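Long-range contact in malonyl CoA-acyl carrier protein transacylase (Mycobacterium tuberculosis, PDB 2QC3), which transfers the malonyl group from malonyl-CoA to holo-acyl carrier protein, supplying malonyl units for fatty acid biosynthesis: residues W21-W34 / A66-R78. Sequence-based numbering, arbitrary orientation.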
loop_
_atom_site.group_PDB
_atom_site.type_symbol
_atom_site.label_atom_id
_atom_site.label_comp_id
_atom_site.label_asym_id
_atom_site.label_seq_id
_atom_site.Cartn_x
_atom_site.Cartn_y
_atom_site.Cartn_z
ATOM N N TRP A 21 9.223 8.318 -14.991
ATOM C CA TRP A 21 10.182 7.321 -14.532
ATOM C C TRP A 21 10.764 6.475 -15.657
ATOM O O TRP A 21 11.887 5.980 -15.549
ATOM C CB TRP A 21 9.559 6.422 -13.457
ATOM C CG TRP A 21 9.190 7.181 -12.217
ATOM C CD1 TRP A 21 7.952 7.642 -11.880
ATOM C CD2 TRP A 21 10.082 7.634 -11.190
ATOM N NE1 TRP A 21 8.016 8.358 -10.708
ATOM C CE2 TRP A 21 9.310 8.369 -10.263
ATOM C CE3 TRP A 21 11.458 7.494 -10.965
ATOM C CZ2 TRP A 21 9.871 8.964 -9.124
ATOM C CZ3 TRP A 21 12.017 8.088 -9.828
ATOM C CH2 TRP A 21 11.220 8.813 -8.925
ATOM N N LEU A 22 10.013 6.325 -16.742
ATOM C CA LEU A 22 10.477 5.537 -17.878
ATOM C C LEU A 22 11.609 6.246 -18.621
ATOM O O LEU A 22 12.101 5.758 -19.637
ATOM C CB LEU A 22 9.321 5.257 -18.842
ATOM C CG LEU A 22 8.191 4.369 -18.317
ATOM C CD1 LEU A 22 7.137 4.195 -19.394
ATOM C CD2 LEU A 22 8.751 3.017 -17.898
ATOM N N GLN A 23 12.015 7.403 -18.108
ATOM C CA GLN A 23 13.092 8.164 -18.721
ATOM C C GLN A 23 14.434 7.700 -18.162
ATOM O O GLN A 23 15.462 7.811 -18.830
ATOM C CB GLN A 23 12.905 9.661 -18.452
ATOM C CG GLN A 23 11.655 10.262 -19.087
ATOM C CD GLN A 23 11.420 11.707 -18.674
ATOM O OE1 GLN A 23 10.448 12.336 -19.094
ATOM N NE2 GLN A 23 12.311 12.240 -17.844
ATOM N N LEU A 24 14.417 7.177 -16.940
ATOM C CA LEU A 24 15.637 6.700 -16.295
ATOM C C LEU A 24 16.267 5.541 -17.056
ATOM O O LEU A 24 15.587 4.807 -17.774
ATOM C CB LEU A 24 15.353 6.253 -14.856
ATOM C CG LEU A 24 15.043 7.323 -13.808
ATOM C CD1 LEU A 24 14.623 6.650 -12.513
ATOM C CD2 LEU A 24 16.251 8.223 -13.592
ATOM N N PRO A 25 17.588 5.365 -16.905
ATOM C CA PRO A 25 18.315 4.287 -17.578
ATOM C C PRO A 25 17.946 2.920 -17.012
ATOM O O PRO A 25 18.169 2.641 -15.832
ATOM C CB PRO A 25 19.776 4.650 -17.326
ATOM C CG PRO A 25 19.720 5.310 -15.979
ATOM C CD PRO A 25 18.507 6.203 -16.113
ATOM N N GLY A 26 17.374 2.076 -17.863
ATOM C CA GLY A 26 16.983 0.747 -17.437
ATOM C C GLY A 26 15.522 0.668 -17.048
ATOM O O GLY A 26 14.980 -0.424 -16.862
ATOM N N ALA A 27 14.883 1.825 -16.925
ATOM C CA ALA A 27 13.475 1.886 -16.554
ATOM C C ALA A 27 12.616 1.094 -17.535
ATOM O O ALA A 27 12.037 0.065 -17.172
ATOM C CB ALA A 27 13.007 3.338 -16.500
ATOM N N ALA A 28 12.542 1.576 -18.775
ATOM C CA ALA A 28 11.748 0.924 -19.811
ATOM C C ALA A 28 12.002 -0.579 -19.848
ATOM O O ALA A 28 11.076 -1.375 -20.008
ATOM C CB ALA A 28 12.061 1.537 -21.173
ATOM N N ASP A 29 13.265 -0.957 -19.693
ATOM C CA ASP A 29 13.651 -2.359 -19.720
ATOM C C ASP A 29 13.091 -3.136 -18.533
ATOM O O ASP A 29 12.706 -4.297 -18.672
ATOM C CB ASP A 29 15.174 -2.471 -19.754
ATOM C CG ASP A 29 15.646 -3.897 -19.873
ATOM O OD1 ASP A 29 15.622 -4.619 -18.855
ATOM O OD2 ASP A 29 16.038 -4.297 -20.990
ATOM N N GLN A 30 13.049 -2.498 -17.367
ATOM C CA GLN A 30 12.516 -3.143 -16.175
ATOM C C GLN A 30 11.004 -3.312 -16.278
ATOM O O GLN A 30 10.465 -4.348 -15.893
ATOM C CB GLN A 30 12.875 -2.334 -14.927
ATOM C CG GLN A 30 14.101 -2.860 -14.205
ATOM C CD GLN A 30 14.745 -1.823 -13.310
ATOM O OE1 GLN A 30 14.087 -1.207 -12.474
ATOM N NE2 GLN A 30 16.047 -1.627 -13.481
ATOM N N ILE A 31 10.327 -2.296 -16.803
ATOM C CA ILE A 31 8.880 -2.357 -16.963
ATOM C C ILE A 31 8.516 -3.481 -17.926
ATOM O O ILE A 31 7.451 -4.094 -17.810
ATOM C CB ILE A 31 8.311 -1.020 -17.500
ATOM C CG1 ILE A 31 8.319 0.029 -16.390
ATOM C CG2 ILE A 31 6.887 -1.214 -18.003
ATOM C CD1 ILE A 31 7.425 -0.326 -15.212
ATOM N N ALA A 32 9.405 -3.747 -18.880
ATOM C CA ALA A 32 9.175 -4.808 -19.850
ATOM C C ALA A 32 9.266 -6.135 -19.112
ATOM O O ALA A 32 8.424 -7.010 -19.282
ATOM C CB ALA A 32 10.221 -4.748 -20.963
ATOM N N ALA A 33 10.293 -6.265 -18.281
ATOM C CA ALA A 33 10.502 -7.474 -17.498
ATOM C C ALA A 33 9.348 -7.693 -16.520
ATOM O O ALA A 33 8.916 -8.827 -16.300
ATOM C CB ALA A 33 11.818 -7.379 -16.739
ATOM N N TRP A 34 8.855 -6.603 -15.937
ATOM C CA TRP A 34 7.757 -6.683 -14.977
ATOM C C TRP A 34 6.417 -6.896 -15.670
ATOM O O TRP A 34 5.513 -7.525 -15.110
ATOM C CB TRP A 34 7.718 -5.415 -14.112
ATOM C CG TRP A 34 8.953 -5.246 -13.269
ATOM C CD1 TRP A 34 9.894 -6.196 -13.003
ATOM C CD2 TRP A 34 9.369 -4.063 -12.570
ATOM N NE1 TRP A 34 10.869 -5.683 -12.184
ATOM C CE2 TRP A 34 10.573 -4.378 -11.899
ATOM C CE3 TRP A 34 8.840 -2.773 -12.440
ATOM C CZ2 TRP A 34 11.263 -3.447 -11.114
ATOM C CZ3 TRP A 34 9.528 -1.843 -11.653
ATOM C CH2 TRP A 34 10.725 -2.189 -10.999
ATOM N N ALA A 66 4.843 -1.232 -9.258
ATOM C CA ALA A 66 5.835 -1.001 -10.312
ATOM C C ALA A 66 6.433 0.410 -10.204
ATOM O O ALA A 66 7.646 0.588 -10.298
ATOM C CB ALA A 66 5.196 -1.197 -11.699
ATOM N N ALA A 67 5.576 1.404 -10.008
ATOM C CA ALA A 67 6.024 2.787 -9.879
ATOM C C ALA A 67 6.942 2.906 -8.668
ATOM O O ALA A 67 8.002 3.541 -8.728
ATOM C CB ALA A 67 4.828 3.709 -9.711
ATOM N N THR A 68 6.529 2.283 -7.570
ATOM C CA THR A 68 7.314 2.326 -6.348
ATOM C C THR A 68 8.704 1.739 -6.497
ATOM O O THR A 68 9.690 2.346 -6.073
ATOM C CB THR A 68 6.599 1.613 -5.175
ATOM O OG1 THR A 68 5.452 2.376 -4.795
ATOM C CG2 THR A 68 7.532 1.496 -3.959
ATOM N N LEU A 69 8.781 0.565 -7.111
ATOM C CA LEU A 69 10.058 -0.099 -7.275
ATOM C C LEU A 69 10.976 0.551 -8.307
ATOM O O LEU A 69 12.193 0.457 -8.186
ATOM C CB LEU A 69 9.831 -1.587 -7.567
ATOM C CG LEU A 69 9.007 -2.250 -6.445
ATOM C CD1 LEU A 69 8.899 -3.758 -6.670
ATOM C CD2 LEU A 69 9.660 -1.954 -5.087
ATOM N N LEU A 70 10.416 1.203 -9.320
ATOM C CA LEU A 70 11.265 1.879 -10.305
ATOM C C LEU A 70 12.081 2.922 -9.547
ATOM O O LEU A 70 13.294 3.044 -9.739
ATOM C CB LEU A 70 10.426 2.586 -11.372
ATOM C CG LEU A 70 9.805 1.749 -12.488
ATOM C CD1 LEU A 70 8.928 2.645 -13.341
ATOM C CD2 LEU A 70 10.902 1.105 -13.332
ATOM N N ALA A 71 11.399 3.656 -8.671
ATOM C CA ALA A 71 12.029 4.692 -7.863
ATOM C C ALA A 71 13.052 4.065 -6.934
ATOM O O ALA A 71 14.162 4.577 -6.776
ATOM C CB ALA A 71 10.975 5.435 -7.057
ATOM N N HIS A 72 12.673 2.955 -6.312
ATOM C CA HIS A 72 13.576 2.260 -5.411
ATOM C C HIS A 72 14.779 1.727 -6.174
ATOM O O HIS A 72 15.903 1.745 -5.671
ATOM C CB HIS A 72 12.884 1.085 -4.732
ATOM C CG HIS A 72 13.838 0.148 -4.063
ATOM N ND1 HIS A 72 14.545 0.491 -2.929
ATOM C CD2 HIS A 72 14.242 -1.101 -4.395
ATOM C CE1 HIS A 72 15.340 -0.509 -2.591
ATOM N NE2 HIS A 72 15.176 -1.487 -3.464
ATOM N N GLN A 73 14.526 1.227 -7.380
ATOM C CA GLN A 73 15.579 0.685 -8.222
ATOM C C GLN A 73 16.604 1.768 -8.509
ATOM O O GLN A 73 17.805 1.559 -8.349
ATOM C CB GLN A 73 14.998 0.181 -9.544
ATOM C CG GLN A 73 14.187 -1.092 -9.434
ATOM C CD GLN A 73 15.006 -2.247 -8.918
ATOM O OE1 GLN A 73 15.472 -2.234 -7.778
ATOM N NE2 GLN A 73 15.193 -3.259 -9.758
ATOM N N GLU A 74 16.119 2.929 -8.938
ATOM C CA GLU A 74 16.999 4.042 -9.252
ATOM C C GLU A 74 17.702 4.517 -7.994
ATOM O O GLU A 74 18.879 4.867 -8.023
ATOM C CB GLU A 74 16.205 5.192 -9.871
ATOM C CG GLU A 74 17.070 6.366 -10.296
ATOM C CD GLU A 74 18.143 5.982 -11.306
ATOM O OE1 GLU A 74 18.948 6.861 -11.668
ATOM O OE2 GLU A 74 18.186 4.810 -11.741
ATOM N N LEU A 75 16.974 4.526 -6.886
ATOM C CA LEU A 75 17.544 4.947 -5.618
ATOM C C LEU A 75 18.669 3.967 -5.283
ATOM O O LEU A 75 19.719 4.355 -4.774
ATOM C CB LEU A 75 16.461 4.943 -4.532
ATOM C CG LEU A 75 16.697 5.837 -3.309
ATOM C CD1 LEU A 75 16.953 7.268 -3.763
ATOM C CD2 LEU A 75 15.494 5.780 -2.384
ATOM N N ALA A 76 18.449 2.694 -5.596
ATOM C CA ALA A 76 19.443 1.657 -5.343
ATOM C C ALA A 76 20.634 1.838 -6.278
ATOM O O ALA A 76 21.781 1.590 -5.901
ATOM C CB ALA A 76 18.825 0.280 -5.554
ATOM N N ARG A 77 20.348 2.273 -7.499
ATOM C CA ARG A 77 21.374 2.482 -8.510
ATOM C C ARG A 77 22.377 3.560 -8.096
ATOM O O ARG A 77 23.587 3.344 -8.157
ATOM C CB ARG A 77 20.714 2.857 -9.841
ATOM C CG ARG A 77 21.647 2.860 -11.043
ATOM C CD ARG A 77 20.876 3.178 -12.322
ATOM N NE ARG A 77 21.725 3.178 -13.512
ATOM C CZ ARG A 77 22.341 2.103 -14.000
ATOM N NH1 ARG A 77 22.208 0.925 -13.402
ATOM N NH2 ARG A 77 23.092 2.205 -15.089
ATOM N N ARG A 78 21.875 4.712 -7.663
ATOM C CA ARG A 78 22.742 5.812 -7.254
ATOM C C ARG A 78 23.337 5.624 -5.860
ATOM O O ARG A 78 24.129 6.447 -5.403
ATOM C CB ARG A 78 21.972 7.131 -7.297
ATOM C CG ARG A 78 21.324 7.425 -8.631
ATOM C CD ARG A 78 20.436 8.645 -8.530
ATOM N NE ARG A 78 19.823 8.980 -9.809
ATOM C CZ ARG A 78 18.961 9.974 -9.980
ATOM N NH1 ARG A 78 18.612 10.730 -8.948
ATOM N NH2 ARG A 78 18.450 10.213 -11.179
HETATM O O HOH W 1 14.342 1.919 -12.095
#
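Leu70 and Trp34 interlock as reciprocal knobs between helices 27-34 and 66-77, whose short axes approach to 10.9 Å at 135°. Leu70 sits among Ala27, Gln30, Ile31 and Trp34; its CD1 meets Ile31 CD1 at 3.8 Å, the two side chains crossing at roughly a right angle, while CD2 turns to the indole. Trp34 in turn drops among Ala66, Leu69, Leu70 and Gln73, with its CH2 3.6 Å from Leu69 CB and the carbonyl oxygen of Ala66 at its ring edge.

The loop before helix 27-34 continues the contact. Trp21 adds apolar packing, one face of its six-membered ring over Ala71 in a CH-pi contact with CB 4.1 Å from the ring centroid, and its own CB reaches Leu70 CD1. Leu24 and Glu74 approach from opposite directions, CD1 of Leu24 against CB and CG of Glu74 and CD2 nearer the carboxylate. The Glu74 arm leaves with CG anti to the backbone N (chi1 -177°) and bends at chi2, and its OE1 receives Arg78 NE at 3.0 Å in a salt bridge whose hydrogen bond is bent, 131° at the hydrogen. Pro25 CG lies beside the guanidinium of Arg77.

Polar linkage across the interface is indirect: one water donates to Gln30 OE1 and, at 2.8 Å, to Leu70 O.

Both helices belong to the connection between adjacent parallel strands 2-7 and 86-90 of the acyltransferase domain, away from Ser92 and His195, the probable catalytic residues. Helix 42-47 covers Ile31 and Trp34, helix 107-125 touches Trp34 and Leu69, and helix 94-101 touches Leu69 as well as Thr68 and His72, which point away from segment 21-34.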